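Local coordinates for putative periplasmic protein (Salmonella enterica, PDB 3OE3), which inhibits C-type lysozyme in the periplasm, a defence of the bacterium against the lysozymes of its host, at the interface of chains A and B. Numbering follows the deposited sequence. Chains: chain A/B, Putative periplasmic protein.

Contact 1: the interface of chains A and B. Residues chain A 3-5; chain B 31, 33, 42, 57.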
loop_
_atom_site.group_PDB
_atom_site.type_symbol
_atom_site.label_atom_id
_atom_site.label_comp_id
_atom_site.label_asym_id
_atom_site.label_seq_id
_atom_site.Cartn_x
_atom_site.Cartn_y
_atom_site.Cartn_z
ATOM N N GLN A 3 -12.252 -8.985 4.856
ATOM C CA GLN A 3 -12.036 -7.552 4.714
ATOM C C GLN A 3 -10.866 -7.120 5.587
ATOM O O GLN A 3 -11.045 -6.489 6.622
ATOM C CB GLN A 3 -13.292 -6.781 5.121
ATOM C CG GLN A 3 -13.495 -5.473 4.365
ATOM C CD GLN A 3 -12.288 -4.556 4.431
ATOM O OE1 GLN A 3 -11.315 -4.729 3.689
ATOM N NE2 GLN A 3 -12.346 -3.571 5.320
ATOM N N GLU A 4 -9.660 -7.441 5.150
ATOM C CA GLU A 4 -8.500 -7.323 6.023
ATOM C C GLU A 4 -7.675 -6.064 5.805
ATOM O O GLU A 4 -6.633 -5.899 6.422
ATOM C CB GLU A 4 -7.609 -8.554 5.843
ATOM C CG GLU A 4 -8.272 -9.823 6.385
ATOM C CD GLU A 4 -7.718 -11.082 5.775
ATOM O OE1 GLU A 4 -7.882 -11.289 4.554
ATOM O OE2 GLU A 4 -7.134 -11.885 6.521
ATOM N N ILE A 5 -8.127 -5.184 4.920
ATOM C CA ILE A 5 -7.343 -4.004 4.581
ATOM C C ILE A 5 -8.179 -2.737 4.736
ATOM O O ILE A 5 -9.382 -2.735 4.471
ATOM C CB ILE A 5 -6.791 -4.144 3.148
ATOM C CG1 ILE A 5 -5.767 -3.067 2.842
ATOM C CG2 ILE A 5 -7.927 -4.145 2.154
ATOM C CD1 ILE A 5 -4.942 -3.406 1.600
ATOM N N TYR B 31 -4.968 -9.148 -1.793
ATOM C CA TYR B 31 -5.220 -7.720 -1.950
ATOM C C TYR B 31 -4.043 -7.125 -2.701
ATOM O O TYR B 31 -2.987 -7.758 -2.832
ATOM C CB TYR B 31 -5.361 -7.017 -0.595
ATOM C CG TYR B 31 -6.345 -7.681 0.342
ATOM C CD1 TYR B 31 -5.932 -8.692 1.201
ATOM C CD2 TYR B 31 -7.670 -7.279 0.396
ATOM C CE1 TYR B 31 -6.822 -9.305 2.062
ATOM C CE2 TYR B 31 -8.569 -7.886 1.269
ATOM C CZ TYR B 31 -8.135 -8.899 2.095
ATOM O OH TYR B 31 -8.996 -9.527 2.983
ATOM N N ILE B 33 -2.098 -3.020 -3.415
ATOM C CA ILE B 33 -2.123 -1.584 -3.189
ATOM C C ILE B 33 -1.290 -0.918 -4.263
ATOM O O ILE B 33 -0.164 -1.328 -4.527
ATOM C CB ILE B 33 -1.536 -1.174 -1.826
ATOM C CG1 ILE B 33 -2.171 -1.968 -0.679
ATOM C CG2 ILE B 33 -1.758 0.326 -1.591
ATOM C CD1 ILE B 33 -1.348 -1.890 0.586
ATOM N N PRO B 42 -6.143 0.906 -1.907
ATOM C CA PRO B 42 -6.261 -0.525 -1.595
ATOM C C PRO B 42 -7.258 -1.199 -2.529
ATOM O O PRO B 42 -8.293 -0.612 -2.847
ATOM C CB PRO B 42 -6.802 -0.543 -0.162
ATOM C CG PRO B 42 -6.871 0.858 0.304
ATOM C CD PRO B 42 -6.681 1.777 -0.848
ATOM N N ILE B 57 -11.274 -1.043 -3.367
ATOM C CA ILE B 57 -12.256 -1.306 -2.322
ATOM C C ILE B 57 -13.176 -0.105 -2.127
ATOM O O ILE B 57 -14.362 -0.266 -1.835
ATOM C CB ILE B 57 -11.553 -1.690 -1.018
ATOM C CG1 ILE B 57 -10.803 -3.001 -1.250
ATOM C CG2 ILE B 57 -12.556 -1.839 0.115
ATOM C CD1 ILE B 57 -9.879 -3.370 -0.166
#
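The phenol of B:Tyr31 reaches across to A:Glu4 and is gripped there by side chain and backbone together. Its hydroxyl OH donates to the carboxylate oxygen OE1 of A:Glu4 at 2.6 Å, OE1 receiving it on its anti lone pair, the one pointing away from OE2. The same OH accepts a moderately bent hydrogen bond from the backbone N of A:Glu4 at 3.1 Å. Donor and acceptor roles of the phenol are thus both used by one residue. The two side chains run roughly perpendicular, and the carboxylate is turned 68° from the ring, yet OE1 lies at the ring's edge and in its plane. With CG of A:Glu4 beside its own backbone N (chi1 -68°) and the chain extended beyond it, OE1 and the N-H converge on the same phenol oxygen; CB packs 3.8 Å from CZ of B:Tyr31.

A:Ile5 takes the face of the same ring. It slides past B:Tyr31 in the opposite direction, CB lying above the plane toward the rim and the methyl CG2 coming 3.6 Å from CD2. CG1 is anti to the backbone N (chi1 -170°), and the extended branch carries CD1 past the ring to other apolar groups. There CD1 meets CB of B:Pro42 at 3.8 Å and CG1 of B:Ile33 at 3.9 Å, both side chains set aslant to it. B:Ile57 also brings its CD1 methyl to CG2 of A:Ile5, but the modelled separation is too short to be trusted. On the A side, the amide NE2 of A:Gln3 donates to the backbone O of A:Ile5 at 3.2 Å, although A:Gln3 is poorly ordered.

In the fold, A:Ile5 opens strand 5-12 just after the N-terminal tail, and it packs against strands 30-36 and 39-45 and the loop residue B:Ile57 of the other barrel; with its twin, this patch belongs to the two-fold pairing of the deposited assembly, which may not be the biological one.

Contact 2: the interface of chains A and B. Residues chain A 3-4, 23, 25-26; chain B 4, 23, 25, 29, 31.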
loop_
_atom_site.group_PDB
_atom_site.type_symbol
_atom_site.label_atom_id
_atom_site.label_comp_id
_atom_site.label_asym_id
_atom_site.label_seq_id
_atom_site.Cartn_x
_atom_site.Cartn_y
_atom_site.Cartn_z
ATOM N N GLN A 3 -12.252 -8.985 4.856
ATOM C CA GLN A 3 -12.036 -7.552 4.714
ATOM C C GLN A 3 -10.866 -7.120 5.587
ATOM O O GLN A 3 -11.045 -6.489 6.622
ATOM C CB GLN A 3 -13.292 -6.781 5.121
ATOM C CG GLN A 3 -13.495 -5.473 4.365
ATOM C CD GLN A 3 -12.288 -4.556 4.431
ATOM O OE1 GLN A 3 -11.315 -4.729 3.689
ATOM N NE2 GLN A 3 -12.346 -3.571 5.320
ATOM N N GLU A 4 -9.660 -7.441 5.150
ATOM C CA GLU A 4 -8.500 -7.323 6.023
ATOM C C GLU A 4 -7.675 -6.064 5.805
ATOM O O GLU A 4 -6.633 -5.899 6.422
ATOM C CB GLU A 4 -7.609 -8.554 5.843
ATOM C CG GLU A 4 -8.272 -9.823 6.385
ATOM C CD GLU A 4 -7.718 -11.082 5.775
ATOM O OE1 GLU A 4 -7.882 -11.289 4.554
ATOM O OE2 GLU A 4 -7.134 -11.885 6.521
ATOM N N VAL A 23 -3.269 -3.328 7.451
ATOM C CA VAL A 23 -3.693 -4.669 7.122
ATOM C C VAL A 23 -3.790 -5.423 8.436
ATOM O O VAL A 23 -2.907 -5.323 9.278
ATOM C CB VAL A 23 -2.681 -5.391 6.206
ATOM C CG1 VAL A 23 -3.103 -6.843 5.986
ATOM C CG2 VAL A 23 -2.553 -4.657 4.870
ATOM N N THR A 25 -4.719 -9.348 9.409
ATOM C CA THR A 25 -5.169 -10.615 8.866
ATOM C C THR A 25 -5.998 -11.369 9.882
ATOM O O THR A 25 -5.905 -11.114 11.081
ATOM C CB THR A 25 -4.013 -11.525 8.389
ATOM O OG1 THR A 25 -3.364 -12.129 9.516
ATOM C CG2 THR A 25 -3.003 -10.731 7.558
ATOM N N GLU A 26 -6.810 -12.292 9.392
ATOM C CA GLU A 26 -7.644 -13.112 10.266
ATOM C C GLU A 26 -6.832 -14.000 11.199
ATOM O O GLU A 26 -7.357 -14.498 12.195
ATOM C CB GLU A 26 -8.621 -13.939 9.438
ATOM C CG GLU A 26 -9.710 -13.086 8.818
ATOM C CD GLU A 26 -10.655 -13.876 7.931
ATOM O OE1 GLU A 26 -10.780 -15.102 8.132
ATOM O OE2 GLU A 26 -11.274 -13.264 7.031
ATOM N N GLU B 4 3.741 -12.674 3.756
ATOM C CA GLU B 4 2.405 -12.243 3.338
ATOM C C GLU B 4 2.374 -10.959 2.514
ATOM O O GLU B 4 1.390 -10.693 1.816
ATOM C CB GLU B 4 1.493 -12.057 4.547
ATOM C CG GLU B 4 1.208 -13.341 5.290
ATOM C CD GLU B 4 0.197 -13.169 6.404
ATOM O OE1 GLU B 4 0.484 -12.417 7.362
ATOM O OE2 GLU B 4 -0.874 -13.812 6.329
ATOM N N VAL B 23 -0.629 -8.274 -1.072
ATOM C CA VAL B 23 -0.882 -8.922 0.211
ATOM C C VAL B 23 -1.529 -10.266 -0.081
ATOM O O VAL B 23 -2.581 -10.342 -0.714
ATOM C CB VAL B 23 -1.825 -8.089 1.087
ATOM C CG1 VAL B 23 -2.087 -8.803 2.441
ATOM C CG2 VAL B 23 -1.239 -6.690 1.303
ATOM N N THR B 25 -2.519 -13.460 2.126
ATOM C CA THR B 25 -2.534 -13.925 3.516
ATOM C C THR B 25 -2.328 -15.432 3.568
ATOM O O THR B 25 -2.527 -16.138 2.573
ATOM C CB THR B 25 -3.839 -13.558 4.271
ATOM O OG1 THR B 25 -4.915 -14.388 3.827
ATOM C CG2 THR B 25 -4.212 -12.076 4.053
ATOM N N ASN B 29 -6.235 -15.150 1.182
ATOM C CA ASN B 29 -6.897 -13.940 0.718
ATOM C C ASN B 29 -5.896 -13.049 0.007
ATOM O O ASN B 29 -4.723 -13.042 0.352
ATOM C CB ASN B 29 -7.554 -13.198 1.882
ATOM C CG ASN B 29 -8.734 -13.955 2.454
ATOM O OD1 ASN B 29 -9.315 -14.805 1.783
ATOM N ND2 ASN B 29 -9.092 -13.653 3.699
ATOM N N TYR B 31 -4.968 -9.148 -1.793
ATOM C CA TYR B 31 -5.220 -7.720 -1.950
ATOM C C TYR B 31 -4.043 -7.125 -2.701
ATOM O O TYR B 31 -2.987 -7.758 -2.832
ATOM C CB TYR B 31 -5.361 -7.017 -0.595
ATOM C CG TYR B 31 -6.345 -7.681 0.342
ATOM C CD1 TYR B 31 -5.932 -8.692 1.201
ATOM C CD2 TYR B 31 -7.670 -7.279 0.396
ATOM C CE1 TYR B 31 -6.822 -9.305 2.062
ATOM C CE2 TYR B 31 -8.569 -7.886 1.269
ATOM C CZ TYR B 31 -8.135 -8.899 2.095
ATOM O OH TYR B 31 -8.996 -9.527 2.983
HETATM O O HOH W 1 -6.692 -14.339 5.835
HETATM O O HOH W 2 -2.300 -14.403 8.529
#
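B:Asn29 reaches A:Glu4 through its side-chain amide, ND2 donating to OE1 at 2.8 Å with a fairly straight 157° at the hydrogen. The acceptor lies near the amide plane of B:Asn29, whereas the donor stands 45° out of the carboxylate plane, the two planes being nearly perpendicular. Since OE1 also accepts from the phenol of B:Tyr31, two donors of chain B hold one oxygen. They would be expected to stabilise a negative charge there.

The other oxygen is held from its own chain: the backbone N of A:Glu26 donates to OE2 of A:Glu4 at 2.9 Å, along the anti lone pair. With both oxygens engaged, rotation of the carboxylate is restrained. On the B side, the hydroxyl OG1 of B:Thr25 accepts from the backbone N of B:Asn29 at 3.1 Å, tying together two residues that face A:Glu4.

Water extends the polar network. Water 1 joins OE2 of A:Glu4 to OG1 of B:Thr25, and water 2 makes the matching bridge from OG1 of A:Thr25, 2.7 Å away, to OE2 of B:Glu4. The OE2 atoms of A:Glu4 and B:Glu4 are 6.6 Å apart and not in contact; if both are ionised, their like charges would probably disfavour a closer approach.

Apolar contacts lie near the two-fold axis. The CG2 methyls of A:Thr25 and B:Thr25 are 3.9 Å apart, and each also points at the opposing Glu4 carboxylate. In B:Thr25, OG1 sits between backbone N and carbonyl carbon (chi1 74°), which turns the hydroxyl to water 1 while CG2 faces chain A. A:Val23 and B:Val23 pass each other in opposite directions with CG1 methyls 4.2 Å apart.

Within each barrel the patch combines the N-terminal tail with the end of strand 16-24, the loop that follows it, and the start of strand 30-36.

Contacts 1 and 2 are neighbouring parts of one two-fold interface, the centres of their C-alpha atoms about 7 Å apart. They share A:Gln3, A:Glu4 and B:Tyr31, so the N-terminal tail of one chain and strand 30-36 of the other run through both. Contact 1 adds an apolar patch, part of it close to the axis; contact 2 adds the polar, water-bridged part, with the paired Val23 and Thr25 methyls at the axis. Symmetry gives each a twin with the chains exchanged. The N-terminal tail of each chain thus binds the other chain, although the structure alone does not show whether this pairing exists in the periplasm.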